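Long-range contacts in gingipain R2 Pro-Domain (Porphyromonas gingivalis, PDB 4IEF), which probably serves as the propeptide of the Arg-specific cysteine protease gingipain R2, keeping the zymogen latent and perhaps assisting its folding: residues 68-76 with 200-208; 147-155 with 165-173. All coordinates share one frame; numbering follows the deposited sequence.

Interaction 1: residues 68-76 with 200-208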
loop_
_atom_site.group_PDB
_atom_site.type_symbol
_atom_site.label_atom_id
_atom_site.label_comp_id
_atom_site.label_asym_id
_atom_site.label_seq_id
_atom_site.Cartn_x
_atom_site.Cartn_y
_atom_site.Cartn_z
ATOM N N ILE A 68 -10.471 9.689 -17.808
ATOM C CA ILE A 68 -9.860 10.891 -17.261
ATOM C C ILE A 68 -8.422 10.599 -16.805
ATOM O O ILE A 68 -8.046 9.440 -16.618
ATOM C CB ILE A 68 -10.712 11.482 -16.090
ATOM C CG1 ILE A 68 -10.710 10.572 -14.835
ATOM C CG2 ILE A 68 -12.143 11.880 -16.547
ATOM C CD1 ILE A 68 -10.890 11.337 -13.504
ATOM N N LEU A 69 -7.633 11.654 -16.626
ATOM C CA LEU A 69 -6.281 11.563 -16.098
ATOM C C LEU A 69 -6.243 12.399 -14.827
ATOM O O LEU A 69 -6.635 13.567 -14.845
ATOM C CB LEU A 69 -5.222 12.013 -17.118
ATOM C CG LEU A 69 -3.779 11.693 -16.740
ATOM C CD1 LEU A 69 -2.992 11.330 -17.959
ATOM C CD2 LEU A 69 -3.122 12.856 -15.985
ATOM N N SER A 70 -5.786 11.795 -13.729
ATOM C CA SER A 70 -5.744 12.456 -12.425
ATOM C C SER A 70 -4.327 12.572 -11.886
ATOM O O SER A 70 -3.526 11.642 -12.027
ATOM C CB SER A 70 -6.614 11.706 -11.426
ATOM O OG SER A 70 -7.975 11.689 -11.827
ATOM N N ARG A 71 -4.024 13.740 -11.285
ATOM C CA ARG A 71 -2.734 14.055 -10.682
ATOM C C ARG A 71 -2.929 14.812 -9.378
ATOM O O ARG A 71 -3.800 15.684 -9.279
ATOM C CB ARG A 71 -1.839 14.867 -11.644
ATOM C CG ARG A 71 -1.199 14.053 -12.765
ATOM C CD ARG A 71 -0.231 12.992 -12.260
ATOM N NE ARG A 71 0.319 12.205 -13.365
ATOM C CZ ARG A 71 1.455 12.485 -13.996
ATOM N NH1 ARG A 71 2.193 13.524 -13.621
ATOM N NH2 ARG A 71 1.869 11.722 -14.999
ATOM N N SER A 72 -2.101 14.484 -8.386
ATOM C CA SER A 72 -2.155 15.082 -7.055
ATOM C C SER A 72 -1.234 16.278 -6.954
ATOM O O SER A 72 -0.111 16.257 -7.475
ATOM C CB SER A 72 -1.803 14.052 -5.988
ATOM O OG SER A 72 -2.723 12.972 -6.009
ATOM N N LEU A 73 -1.714 17.325 -6.275
ATOM C CA LEU A 73 -0.945 18.539 -6.064
ATOM C C LEU A 73 -0.945 18.950 -4.606
ATOM O O LEU A 73 -1.971 18.835 -3.930
ATOM C CB LEU A 73 -1.499 19.708 -6.905
ATOM C CG LEU A 73 -1.428 19.610 -8.436
ATOM C CD1 LEU A 73 -2.384 20.604 -9.078
ATOM C CD2 LEU A 73 0.003 19.828 -8.947
ATOM N N ALA A 74 0.213 19.430 -4.124
ATOM C CA ALA A 74 0.348 20.036 -2.802
ATOM C C ALA A 74 -0.278 21.443 -2.934
ATOM O O ALA A 74 0.171 22.228 -3.777
ATOM C CB ALA A 74 1.819 20.094 -2.390
ATOM N N VAL A 75 -1.388 21.715 -2.211
ATOM C CA VAL A 75 -2.135 22.978 -2.359
ATOM C C VAL A 75 -2.086 23.871 -1.079
ATOM O O VAL A 75 -1.301 23.598 -0.164
ATOM C CB VAL A 75 -3.610 22.717 -2.817
ATOM C CG1 VAL A 75 -3.668 22.137 -4.230
ATOM C CG2 VAL A 75 -4.370 21.830 -1.830
ATOM N N SER A 76 -2.910 24.953 -1.049
ATOM C CA SER A 76 -3.011 25.904 0.067
ATOM C C SER A 76 -3.450 25.209 1.354
ATOM O O SER A 76 -4.220 24.256 1.314
ATOM C CB SER A 76 -3.978 27.037 -0.267
ATOM O OG SER A 76 -4.117 27.939 0.821
ATOM N N LYS A 200 7.051 13.838 -2.134
ATOM C CA LYS A 200 7.728 13.978 -3.426
ATOM C C LYS A 200 7.125 13.051 -4.484
ATOM O O LYS A 200 7.002 13.453 -5.641
ATOM C CB LYS A 200 9.234 13.700 -3.283
ATOM C CG LYS A 200 10.000 14.803 -2.571
ATOM C CD LYS A 200 11.496 14.520 -2.527
ATOM C CE LYS A 200 12.262 15.581 -1.766
ATOM N NZ LYS A 200 12.383 16.861 -2.520
ATOM N N SER A 201 6.739 11.823 -4.082
ATOM C CA SER A 201 6.160 10.820 -4.978
ATOM C C SER A 201 4.655 11.012 -5.189
ATOM O O SER A 201 4.164 10.692 -6.267
ATOM C CB SER A 201 6.435 9.413 -4.459
ATOM O OG SER A 201 5.936 9.234 -3.145
ATOM N N VAL A 202 3.922 11.507 -4.176
ATOM C CA VAL A 202 2.476 11.728 -4.271
ATOM C C VAL A 202 2.204 13.031 -5.054
ATOM O O VAL A 202 1.424 13.008 -6.002
ATOM C CB VAL A 202 1.792 11.720 -2.867
ATOM C CG1 VAL A 202 0.381 12.300 -2.912
ATOM C CG2 VAL A 202 1.763 10.317 -2.274
ATOM N N PHE A 203 2.838 14.151 -4.657
ATOM C CA PHE A 203 2.620 15.461 -5.273
ATOM C C PHE A 203 3.669 15.757 -6.345
ATOM O O PHE A 203 4.869 15.690 -6.076
ATOM C CB PHE A 203 2.598 16.570 -4.203
ATOM C CG PHE A 203 1.719 16.271 -3.008
ATOM C CD1 PHE A 203 2.276 16.025 -1.760
ATOM C CD2 PHE A 203 0.334 16.196 -3.140
ATOM C CE1 PHE A 203 1.466 15.728 -0.661
ATOM C CE2 PHE A 203 -0.477 15.917 -2.037
ATOM C CZ PHE A 203 0.094 15.689 -0.803
ATOM N N MET A 204 3.204 16.086 -7.564
ATOM C CA MET A 204 4.092 16.389 -8.693
ATOM C C MET A 204 4.679 17.825 -8.612
ATOM O O MET A 204 5.597 18.143 -9.369
ATOM C CB MET A 204 3.397 16.137 -10.057
ATOM C CG MET A 204 2.192 17.030 -10.368
ATOM S SD MET A 204 1.404 16.646 -11.975
ATOM C CE MET A 204 2.660 17.218 -13.119
ATOM N N ASN A 205 4.199 18.652 -7.661
ATOM C CA ASN A 205 4.664 20.027 -7.470
ATOM C C ASN A 205 5.398 20.235 -6.122
ATOM O O ASN A 205 5.765 21.374 -5.809
ATOM C CB ASN A 205 3.470 20.996 -7.564
ATOM C CG ASN A 205 2.510 20.911 -6.401
ATOM O OD1 ASN A 205 2.126 19.827 -5.953
ATOM N ND2 ASN A 205 2.128 22.055 -5.866
ATOM N N TYR A 206 5.633 19.151 -5.345
ATOM C CA TYR A 206 6.269 19.226 -4.024
ATOM C C TYR A 206 7.742 19.671 -4.084
ATOM O O TYR A 206 8.111 20.597 -3.353
ATOM C CB TYR A 206 6.148 17.899 -3.248
ATOM C CG TYR A 206 6.599 18.019 -1.806
ATOM C CD1 TYR A 206 5.807 18.660 -0.856
ATOM C CD2 TYR A 206 7.838 17.531 -1.399
ATOM C CE1 TYR A 206 6.233 18.805 0.463
ATOM C CE2 TYR A 206 8.273 17.669 -0.082
ATOM C CZ TYR A 206 7.465 18.302 0.847
ATOM O OH TYR A 206 7.887 18.443 2.148
ATOM N N GLU A 207 8.576 19.020 -4.927
ATOM C CA GLU A 207 10.001 19.354 -5.066
ATOM C C GLU A 207 10.182 20.795 -5.584
ATOM O O GLU A 207 11.110 21.482 -5.149
ATOM C CB GLU A 207 10.712 18.349 -5.994
ATOM C CG GLU A 207 12.195 18.150 -5.703
ATOM C CD GLU A 207 13.135 19.267 -6.122
ATOM O OE1 GLU A 207 13.792 19.855 -5.232
ATOM O OE2 GLU A 207 13.199 19.573 -7.336
ATOM N N ALA A 208 9.273 21.255 -6.472
ATOM C CA ALA A 208 9.290 22.598 -7.061
ATOM C C ALA A 208 9.025 23.697 -6.020
ATOM O O ALA A 208 8.432 23.445 -4.972
ATOM C CB ALA A 208 8.264 22.688 -8.177
HETATM O O HOH W 1 0.283 13.192 -8.586
#
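Residues 203-205, just after the C-terminal helix 196-202, lie across the edge of strand 69-74, and N205 pairs there with the backbone of A74. Its carboxamide spans both polar groups of that residue: A74 N donates to N205 OD1 at 2.7 Å, in the carbonyl plane and on a lone pair, while N205 ND2 reaches A74 O at 2.9 Å, nearly straight at 171°. With CG between the backbone N and the carbonyl carbon (chi1 70°), the amide is directed at the strand, and A74 O lies almost in its plane. The methyl of A74 turns to the neighbouring aromatic ring, CB standing 4.2 Å from the F203 ring centroid over one face, a CH-pi contact; V202 CG1 covers the opposite face. A weak bond, M204 N to S72 O at 3.3 Å, adds a single backbone link, and a water accepts from S72 N and lies within bonding distance of V202 O, probably donating to it. Further back along the strand, M204 SD approaches the edge of the R71 guanidinium, the two side chains crossing at about a right angle. The NH1 to SD bond is weak; the stronger partner of R71 is E54, in a salt bridge. Two bonds to one amide hold the N205 side chain against rotation and satisfy both polar backbone atoms of A74, so the terminal segment is tied down by directional polar bonds as well as by ring packing.

Interaction 2: residues 147-155 with 165-173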
loop_
_atom_site.group_PDB
_atom_site.type_symbol
_atom_site.label_atom_id
_atom_site.label_comp_id
_atom_site.label_asym_id
_atom_site.label_seq_id
_atom_site.Cartn_x
_atom_site.Cartn_y
_atom_site.Cartn_z
ATOM N N GLN A 147 -4.711 18.150 -3.133
ATOM C CA GLN A 147 -5.909 18.156 -3.965
ATOM C C GLN A 147 -5.578 17.566 -5.339
ATOM O O GLN A 147 -4.520 17.858 -5.906
ATOM C CB GLN A 147 -6.524 19.560 -4.083
ATOM C CG GLN A 147 -8.018 19.500 -4.403
ATOM C CD GLN A 147 -8.780 20.772 -4.144
ATOM O OE1 GLN A 147 -8.230 21.790 -3.733
ATOM N NE2 GLN A 147 -10.083 20.736 -4.380
ATOM N N VAL A 148 -6.482 16.723 -5.857
ATOM C CA VAL A 148 -6.299 16.061 -7.146
ATOM C C VAL A 148 -6.984 16.860 -8.258
ATOM O O VAL A 148 -8.162 17.208 -8.138
ATOM C CB VAL A 148 -6.790 14.589 -7.109
ATOM C CG1 VAL A 148 -6.671 13.921 -8.481
ATOM C CG2 VAL A 148 -6.031 13.784 -6.053
ATOM N N VAL A 149 -6.230 17.149 -9.335
ATOM C CA VAL A 149 -6.747 17.811 -10.531
ATOM C C VAL A 149 -7.061 16.705 -11.574
ATOM O O VAL A 149 -6.249 15.801 -11.783
ATOM C CB VAL A 149 -5.832 18.957 -11.081
ATOM C CG1 VAL A 149 -4.456 18.457 -11.527
ATOM C CG2 VAL A 149 -6.525 19.733 -12.201
ATOM N N ASN A 150 -8.258 16.753 -12.173
ATOM C CA ASN A 150 -8.689 15.775 -13.177
ATOM C C ASN A 150 -8.854 16.410 -14.552
ATOM O O ASN A 150 -9.552 17.419 -14.700
ATOM C CB ASN A 150 -10.011 15.111 -12.763
ATOM C CG ASN A 150 -10.063 14.768 -11.298
ATOM O OD1 ASN A 150 -9.284 13.945 -10.809
ATOM N ND2 ASN A 150 -10.914 15.462 -10.553
ATOM N N PHE A 151 -8.224 15.799 -15.555
ATOM C CA PHE A 151 -8.358 16.205 -16.951
ATOM C C PHE A 151 -9.350 15.286 -17.619
ATOM O O PHE A 151 -9.207 14.072 -17.490
ATOM C CB PHE A 151 -7.010 16.132 -17.683
ATOM C CG PHE A 151 -5.937 17.060 -17.177
ATOM C CD1 PHE A 151 -4.987 16.617 -16.264
ATOM C CD2 PHE A 151 -5.859 18.372 -17.637
ATOM C CE1 PHE A 151 -3.972 17.472 -15.819
ATOM C CE2 PHE A 151 -4.848 19.223 -17.194
ATOM C CZ PHE A 151 -3.911 18.767 -16.288
ATOM N N ALA A 152 -10.367 15.838 -18.294
ATOM C CA ALA A 152 -11.356 15.060 -19.044
ATOM C C ALA A 152 -11.177 15.424 -20.535
ATOM O O ALA A 152 -11.844 16.332 -21.040
ATOM C CB ALA A 152 -12.768 15.339 -18.535
ATOM N N PRO A 153 -10.198 14.788 -21.230
ATOM C CA PRO A 153 -9.904 15.183 -22.617
ATOM C C PRO A 153 -10.807 14.551 -23.676
ATOM O O PRO A 153 -10.586 14.768 -24.873
ATOM C CB PRO A 153 -8.463 14.715 -22.800
ATOM C CG PRO A 153 -8.365 13.502 -21.945
ATOM C CD PRO A 153 -9.279 13.718 -20.778
ATOM N N LEU A 154 -11.804 13.767 -23.250
ATOM C CA LEU A 154 -12.730 13.130 -24.171
ATOM C C LEU A 154 -14.153 13.591 -23.837
ATOM O O LEU A 154 -14.701 13.246 -22.788
ATOM C CB LEU A 154 -12.580 11.593 -24.142
ATOM C CG LEU A 154 -11.203 11.031 -24.547
ATOM C CD1 LEU A 154 -11.104 9.571 -24.230
ATOM C CD2 LEU A 154 -10.908 11.261 -26.032
ATOM N N GLN A 155 -14.702 14.444 -24.710
ATOM C CA GLN A 155 -16.039 15.025 -24.579
ATOM C C GLN A 155 -16.905 14.467 -25.709
ATOM O O GLN A 155 -16.516 14.534 -26.873
ATOM C CB GLN A 155 -15.982 16.561 -24.582
ATOM C CG GLN A 155 -15.071 17.169 -23.500
ATOM C CD GLN A 155 -15.612 17.095 -22.089
ATOM O OE1 GLN A 155 -16.803 17.297 -21.837
ATOM N NE2 GLN A 155 -14.728 16.859 -21.126
ATOM N N ILE A 165 -11.647 15.260 -29.065
ATOM C CA ILE A 165 -10.399 14.730 -28.523
ATOM C C ILE A 165 -9.480 15.902 -28.200
ATOM O O ILE A 165 -8.950 16.531 -29.112
ATOM C CB ILE A 165 -9.730 13.706 -29.493
ATOM C CG1 ILE A 165 -10.663 12.499 -29.776
ATOM C CG2 ILE A 165 -8.359 13.241 -28.950
ATOM C CD1 ILE A 165 -10.491 11.841 -31.148
ATOM N N TYR A 166 -9.294 16.191 -26.906
ATOM C CA TYR A 166 -8.418 17.274 -26.470
ATOM C C TYR A 166 -6.978 16.768 -26.454
ATOM O O TYR A 166 -6.602 15.959 -25.609
ATOM C CB TYR A 166 -8.859 17.848 -25.113
ATOM C CG TYR A 166 -10.090 18.721 -25.211
ATOM C CD1 TYR A 166 -11.365 18.163 -25.263
ATOM C CD2 TYR A 166 -9.983 20.107 -25.267
ATOM C CE1 TYR A 166 -12.502 18.960 -25.381
ATOM C CE2 TYR A 166 -11.115 20.915 -25.378
ATOM C CZ TYR A 166 -12.374 20.336 -25.434
ATOM O OH TYR A 166 -13.495 21.125 -25.554
ATOM N N THR A 167 -6.197 17.203 -27.449
ATOM C CA THR A 167 -4.802 16.795 -27.624
ATOM C C THR A 167 -3.911 17.479 -26.587
ATOM O O THR A 167 -2.891 16.905 -26.205
ATOM C CB THR A 167 -4.325 17.063 -29.050
ATOM O OG1 THR A 167 -4.500 18.447 -29.355
ATOM C CG2 THR A 167 -5.044 16.194 -30.075
ATOM N N GLU A 168 -4.305 18.685 -26.120
ATOM C CA GLU A 168 -3.583 19.435 -25.096
ATOM C C GLU A 168 -4.544 20.232 -24.214
ATOM O O GLU A 168 -5.494 20.840 -24.714
ATOM C CB GLU A 168 -2.533 20.366 -25.715
ATOM C CG GLU A 168 -1.591 20.982 -24.695
ATOM C CD GLU A 168 -0.685 22.049 -25.265
ATOM O OE1 GLU A 168 0.507 21.745 -25.505
ATOM O OE2 GLU A 168 -1.164 23.185 -25.487
ATOM N N ILE A 169 -4.296 20.195 -22.895
ATOM C CA ILE A 169 -5.026 20.943 -21.867
ATOM C C ILE A 169 -4.007 21.472 -20.860
ATOM O O ILE A 169 -3.282 20.681 -20.251
ATOM C CB ILE A 169 -6.162 20.141 -21.136
ATOM C CG1 ILE A 169 -7.167 19.474 -22.107
ATOM C CG2 ILE A 169 -6.888 21.043 -20.104
ATOM C CD1 ILE A 169 -8.016 18.332 -21.472
ATOM N N VAL A 170 -3.968 22.797 -20.667
ATOM C CA VAL A 170 -3.108 23.419 -19.665
ATOM C C VAL A 170 -4.027 24.061 -18.633
ATOM O O VAL A 170 -4.873 24.893 -18.988
ATOM C CB VAL A 170 -2.057 24.417 -20.227
ATOM C CG1 VAL A 170 -1.169 24.959 -19.109
ATOM C CG2 VAL A 170 -1.205 23.765 -21.315
ATOM N N VAL A 171 -3.877 23.655 -17.360
ATOM C CA VAL A 171 -4.698 24.195 -16.280
ATOM C C VAL A 171 -3.850 24.969 -15.266
ATOM O O VAL A 171 -2.681 24.648 -15.041
ATOM C CB VAL A 171 -5.567 23.123 -15.562
ATOM C CG1 VAL A 171 -6.574 22.492 -16.518
ATOM C CG2 VAL A 171 -4.719 22.053 -14.865
ATOM N N ALA A 172 -4.473 25.975 -14.644
ATOM C CA ALA A 172 -3.897 26.750 -13.559
ATOM C C ALA A 172 -4.698 26.448 -12.287
ATOM O O ALA A 172 -5.911 26.693 -12.242
ATOM C CB ALA A 172 -3.928 28.240 -13.893
ATOM N N VAL A 173 -4.044 25.838 -11.297
ATOM C CA VAL A 173 -4.671 25.513 -10.017
ATOM C C VAL A 173 -4.172 26.559 -9.019
ATOM O O VAL A 173 -2.980 26.598 -8.701
ATOM C CB VAL A 173 -4.433 24.045 -9.567
ATOM C CG1 VAL A 173 -5.047 23.783 -8.190
ATOM C CG2 VAL A 173 -4.990 23.059 -10.600
#
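F151 points from strand 147-151 toward strand 168-173 and slides past I169 in the opposite direction, its ring meeting I169 CG2 at the edge and in plane, with CD2 3.8 Å from that methyl. V171, from the same strand as I169, comes at F151 from the opposite direction: its CG2, between the backbone N and the carbonyl carbon, lies 3.7 Å from F151 CE2, oblique to the ring. Beyond it, V149 CG2 touches CG2 of both V171 and V173. The two strands run roughly antiparallel, 152° between their N-to-C directions, and their short axes come no closer than 9.4 Å, so here they face each other through side chains. F30 adds its ring beside F151. Toward the hairpin turn the chains draw together. I169 CD1 rests on P153, 3.9 Å from CB, and Y166 N donates to P153 O at 2.8 Å, a nearly straight bond of 175° in the carbonyl plane. That same oxygen sits at the edge of the Y166 ring. Q155 CG lies 3.7 Å from Y166 CE1, its amide plane 82° from the ring, while NE2 donates to A152 O from above its carbonyl plane and also bonds E131 O. L154 and I165, an antiparallel non-hydrogen-bonded pair, lie side by side. One straight backbone bond thus fixes the pairing near the turn; beyond the corner at T167, buried apolar contacts hold the strands, as in two layers packed face to face.

After four earlier strands the chain lays down strand 69-74, then strand 79-93 and strand 133-141, before strands 144-157 and 162-176 form the hairpin of interaction 2, a local closure with only nine residues between its segments. Helix 196-202 follows, and residues 203-205 after it return to strand 69-74, closing the far longer loop of interaction 1. The shorter loop therefore falls wholly within the longer one. The two meet directly because strand 69-74 is the sheet neighbour of strand 144-157: L69 O probably accepts from F151 N, and S70 OG probably bonds N150 OD1. Together they join the C-terminal end of the domain, through two neighbouring strands of one sheet, to its hairpin interior.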